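Local structure of lipoprotein LPPX (Mycobacterium tuberculosis, 2BYO) at the alpha-linolenic acid site. The protein is a lipoprotein required for translocating phthiocerol dimycocerosates to the surface of the mycobacterium, with a hydrophobic cavity large enough for one such lipid. Residues are numbered along the deposited sequence; one frame, centred on the assembly and turned at random.

The alpha-linolenic acid site. Residues 54, 57, 64, 69, 85, 87, 106, 109-110, 113, 158-159, 184-186, 193, 195. With LNL (alpha-linolenic acid), chain B; LNL (alpha-linolenic acid), chain C.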
# COMPACT_ATOMS: atom_id res chain seq x y z
N LEU A 54 -4.43 -7.02 -7.86
CA LEU A 54 -3.24 -6.22 -8.13
C LEU A 54 -2.67 -6.52 -9.52
O LEU A 54 -1.46 -6.57 -9.70
CB LEU A 54 -2.18 -6.46 -7.06
CG LEU A 54 -2.60 -6.21 -5.61
CD1 LEU A 54 -1.42 -6.51 -4.70
CD2 LEU A 54 -3.09 -4.79 -5.41
N ILE A 57 -0.06 -9.30 -9.84
CA ILE A 57 1.10 -9.19 -8.97
C ILE A 57 0.72 -9.67 -7.56
O ILE A 57 -0.35 -9.32 -7.06
CB ILE A 57 1.62 -7.75 -8.91
CG1 ILE A 57 2.11 -7.31 -10.29
CG2 ILE A 57 2.74 -7.61 -7.85
CD1 ILE A 57 2.55 -5.87 -10.34
N VAL A 64 9.97 4.23 -5.01
CA VAL A 64 8.95 5.17 -5.48
C VAL A 64 9.45 6.59 -5.33
O VAL A 64 9.96 6.97 -4.27
CB VAL A 64 7.63 5.02 -4.69
CG1 VAL A 64 6.58 6.02 -5.20
CG2 VAL A 64 7.09 3.60 -4.80
N LEU A 69 5.09 11.10 -10.12
CA LEU A 69 4.98 9.72 -9.67
C LEU A 69 5.73 8.77 -10.61
O LEU A 69 5.46 8.73 -11.81
CB LEU A 69 3.52 9.28 -9.55
CG LEU A 69 3.30 7.87 -8.98
CD1 LEU A 69 3.75 7.79 -7.54
CD2 LEU A 69 1.85 7.45 -9.11
N PHE A 85 9.74 -4.40 -12.67
CA PHE A 85 8.47 -3.67 -12.52
C PHE A 85 8.76 -2.19 -12.62
O PHE A 85 9.72 -1.71 -12.03
CB PHE A 85 7.84 -3.98 -11.15
CG PHE A 85 6.65 -3.11 -10.80
CD1 PHE A 85 5.36 -3.52 -11.09
CD2 PHE A 85 6.83 -1.87 -10.21
CE1 PHE A 85 4.26 -2.72 -10.79
CE2 PHE A 85 5.73 -1.05 -9.90
CZ PHE A 85 4.45 -1.48 -10.19
N VAL A 87 6.70 1.96 -12.97
CA VAL A 87 5.67 2.93 -13.28
C VAL A 87 6.37 4.13 -13.93
O VAL A 87 7.23 4.77 -13.31
CB VAL A 87 4.89 3.38 -12.02
CG1 VAL A 87 3.96 4.54 -12.35
CG2 VAL A 87 4.11 2.22 -11.46
N ILE A 106 -2.46 4.25 -14.91
CA ILE A 106 -2.77 4.96 -13.68
C ILE A 106 -4.12 5.67 -13.79
O ILE A 106 -4.99 5.51 -12.93
CB ILE A 106 -1.66 5.97 -13.33
CG1 ILE A 106 -0.38 5.23 -12.91
CG2 ILE A 106 -2.10 6.90 -12.20
CD1 ILE A 106 0.84 6.12 -12.84
N LEU A 109 -7.11 3.12 -13.99
CA LEU A 109 -7.40 2.57 -12.66
C LEU A 109 -8.01 3.64 -11.74
O LEU A 109 -8.90 3.34 -10.95
CB LEU A 109 -6.13 1.99 -12.02
CG LEU A 109 -5.55 0.72 -12.66
CD1 LEU A 109 -4.17 0.45 -12.10
CD2 LEU A 109 -6.47 -0.48 -12.44
N SER A 110 -7.55 4.88 -11.86
CA SER A 110 -8.05 5.97 -11.02
C SER A 110 -9.53 6.28 -11.26
O SER A 110 -10.23 6.71 -10.34
CB SER A 110 -7.21 7.24 -11.24
OG SER A 110 -7.46 8.20 -10.23
N ARG A 113 -11.64 2.46 -10.40
CA ARG A 113 -11.73 1.96 -9.02
C ARG A 113 -12.09 3.08 -8.03
O ARG A 113 -12.61 2.81 -6.95
CB ARG A 113 -10.41 1.29 -8.60
CG ARG A 113 -9.53 0.75 -9.75
CD ARG A 113 -9.41 -0.76 -9.79
NE ARG A 113 -8.64 -1.25 -8.66
CZ ARG A 113 -8.00 -2.42 -8.61
NH1 ARG A 113 -8.01 -3.27 -9.63
NH2 ARG A 113 -7.34 -2.74 -7.51
N MET A 158 -11.87 -0.11 -3.82
CA MET A 158 -10.78 0.64 -4.44
C MET A 158 -9.53 -0.22 -4.58
O MET A 158 -8.78 -0.08 -5.55
CB MET A 158 -10.48 1.91 -3.64
CG MET A 158 -11.58 2.97 -3.74
SD MET A 158 -11.32 4.39 -2.67
CE MET A 158 -9.58 4.74 -2.94
N LEU A 159 -9.35 -1.12 -3.63
CA LEU A 159 -8.22 -2.06 -3.59
C LEU A 159 -8.57 -3.40 -4.24
O LEU A 159 -7.72 -4.03 -4.88
CB LEU A 159 -7.85 -2.30 -2.13
CG LEU A 159 -6.39 -2.43 -1.73
CD1 LEU A 159 -5.48 -1.51 -2.54
CD2 LEU A 159 -6.29 -2.14 -0.25
N ALA A 184 0.87 -1.41 6.64
CA ALA A 184 -0.58 -1.41 6.53
C ALA A 184 -1.00 -2.71 5.89
O ALA A 184 -0.36 -3.18 4.94
CB ALA A 184 -1.04 -0.23 5.70
N SER A 185 -2.06 -3.31 6.39
CA SER A 185 -2.54 -4.54 5.81
C SER A 185 -4.06 -4.65 5.88
O SER A 185 -4.71 -4.02 6.72
CB SER A 185 -1.86 -5.76 6.45
OG SER A 185 -2.40 -6.06 7.71
N ILE A 186 -4.61 -5.44 4.97
CA ILE A 186 -6.03 -5.66 4.88
C ILE A 186 -6.27 -7.15 4.66
O ILE A 186 -5.54 -7.80 3.90
CB ILE A 186 -6.69 -4.78 3.77
CG1 ILE A 186 -8.21 -4.93 3.80
CG2 ILE A 186 -6.12 -5.10 2.39
CD1 ILE A 186 -8.93 -3.91 2.94
N ILE A 193 -3.39 -8.42 1.87
CA ILE A 193 -2.37 -7.58 1.25
C ILE A 193 -1.68 -6.83 2.37
O ILE A 193 -2.33 -6.28 3.27
CB ILE A 193 -2.96 -6.57 0.25
CG1 ILE A 193 -3.79 -7.28 -0.81
CG2 ILE A 193 -1.83 -5.76 -0.42
CD1 ILE A 193 -4.58 -6.35 -1.73
N LEU A 195 1.50 -3.99 3.08
CA LEU A 195 2.38 -3.00 2.49
C LEU A 195 3.29 -2.45 3.56
O LEU A 195 2.83 -1.90 4.56
CB LEU A 195 1.55 -1.89 1.85
CG LEU A 195 2.36 -0.96 0.98
CD1 LEU A 195 1.52 -0.52 -0.21
CD2 LEU A 195 2.89 0.25 1.77
O1 LNL B . -0.37 10.62 -8.98
C1 LNL B . -1.27 9.92 -9.51
O2 LNL B . -1.63 10.10 -10.69
C2 LNL B . -1.92 8.84 -8.66
C3 LNL B . -3.30 8.45 -9.21
C4 LNL B . -4.05 7.46 -8.30
C5 LNL B . -3.36 6.09 -8.22
C6 LNL B . -4.26 4.92 -8.61
C7 LNL B . -4.82 4.16 -7.40
C8 LNL B . -4.93 2.67 -7.70
C9 LNL B . -5.71 1.92 -6.61
C10 LNL B . -5.14 0.55 -6.21
C11 LNL B . -4.10 0.02 -7.17
C12 LNL B . -4.32 -1.07 -7.91
C13 LNL B . -3.28 -1.63 -8.87
C14 LNL B . -1.84 -1.46 -8.37
C15 LNL B . -1.02 -2.75 -8.50
C16 LNL B . 0.46 -2.46 -8.25
C17 LNL B . 1.13 -3.45 -7.29
C18 LNL B . 2.37 -2.86 -6.64
O1 LNL C . 0.04 2.43 -8.44
C1 LNL C . 1.23 2.04 -8.44
O2 LNL C . 1.53 0.83 -8.61
C2 LNL C . 2.35 3.05 -8.24
C3 LNL C . 2.82 3.10 -6.79
C4 LNL C . 3.80 1.97 -6.45
C5 LNL C . 3.25 0.90 -5.49
C6 LNL C . 2.50 1.45 -4.26
C7 LNL C . 1.52 0.41 -3.71
C8 LNL C . 0.12 0.50 -4.34
C9 LNL C . -0.98 0.12 -3.36
C10 LNL C . -1.65 -1.23 -3.65
C11 LNL C . -1.04 -2.30 -2.76
C12 LNL C . -1.34 -2.44 -1.47
C13 LNL C . -2.34 -1.57 -0.72
C14 LNL C . -2.09 -1.60 0.78
C15 LNL C . -2.87 -2.68 1.53
C16 LNL C . -3.32 -2.20 2.91
C17 LNL C . -4.51 -1.23 2.83
C18 LNL C . -5.06 -0.86 4.19
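Met158 O, a backbone carbonyl in the helix 153-159, is the best-held polar atom: one weak hydrogen bond grips it, from Arg113 NE at 3.3 Å (156° at H). That bond, with bends at chi2 and chi3 of Arg113, may help to place the guanidinium beside the chain-B alpha-linolenic acid (LNL), where Arg113 NH2 lies 3.5 Å from LNL (chain B) C12. No protein N or O comes within bonding reach of either carboxylate; what meets them here is hydrocarbon. The chain-B head lies between Ile106 and Leu69. Ile106 CG2, anti to its backbone N, touches LNL (chain B) O2 and C3 alike, both at 3.6 Å. Leu69, its CG anti to the backbone N (chi1 -176°), presents CD2 to LNL (chain B) O1.

The chain-C lipid is the more fully buried, the protein hiding 347 of its 390 Å² against 352 of 507 Å² for chain B. Phe85 meets LNL (chain C) O2 through the ring tip, CZ, at 4.0 Å, while Val87 CG2 touches C2 of that lipid. Leu159 lies alongside the tail, both methyls on one side: CD1 is 3.6 Å from LNL (chain C) C13, CD2 further along at C17. Ile193 CG2 pushes against LNL (chain C) C12 at 3.5 Å, and Leu195 CD1 bears on LNL (chain C) C7 at 3.6 Å. The nearly all-apolar lining suits a long lipid such as phthiocerol dimycocerosate; the fatty acids may come from purification or crystallisation. Inside the U-shaped beta-half-barrel, the chain-C tail crosses strands 181-187 and 191-198, its carboxyl half against strands 57-65 and 83-88; chain B packs on helix 106-112 and, at Met158, helix 153-159, which also gives Leu159 to chain C.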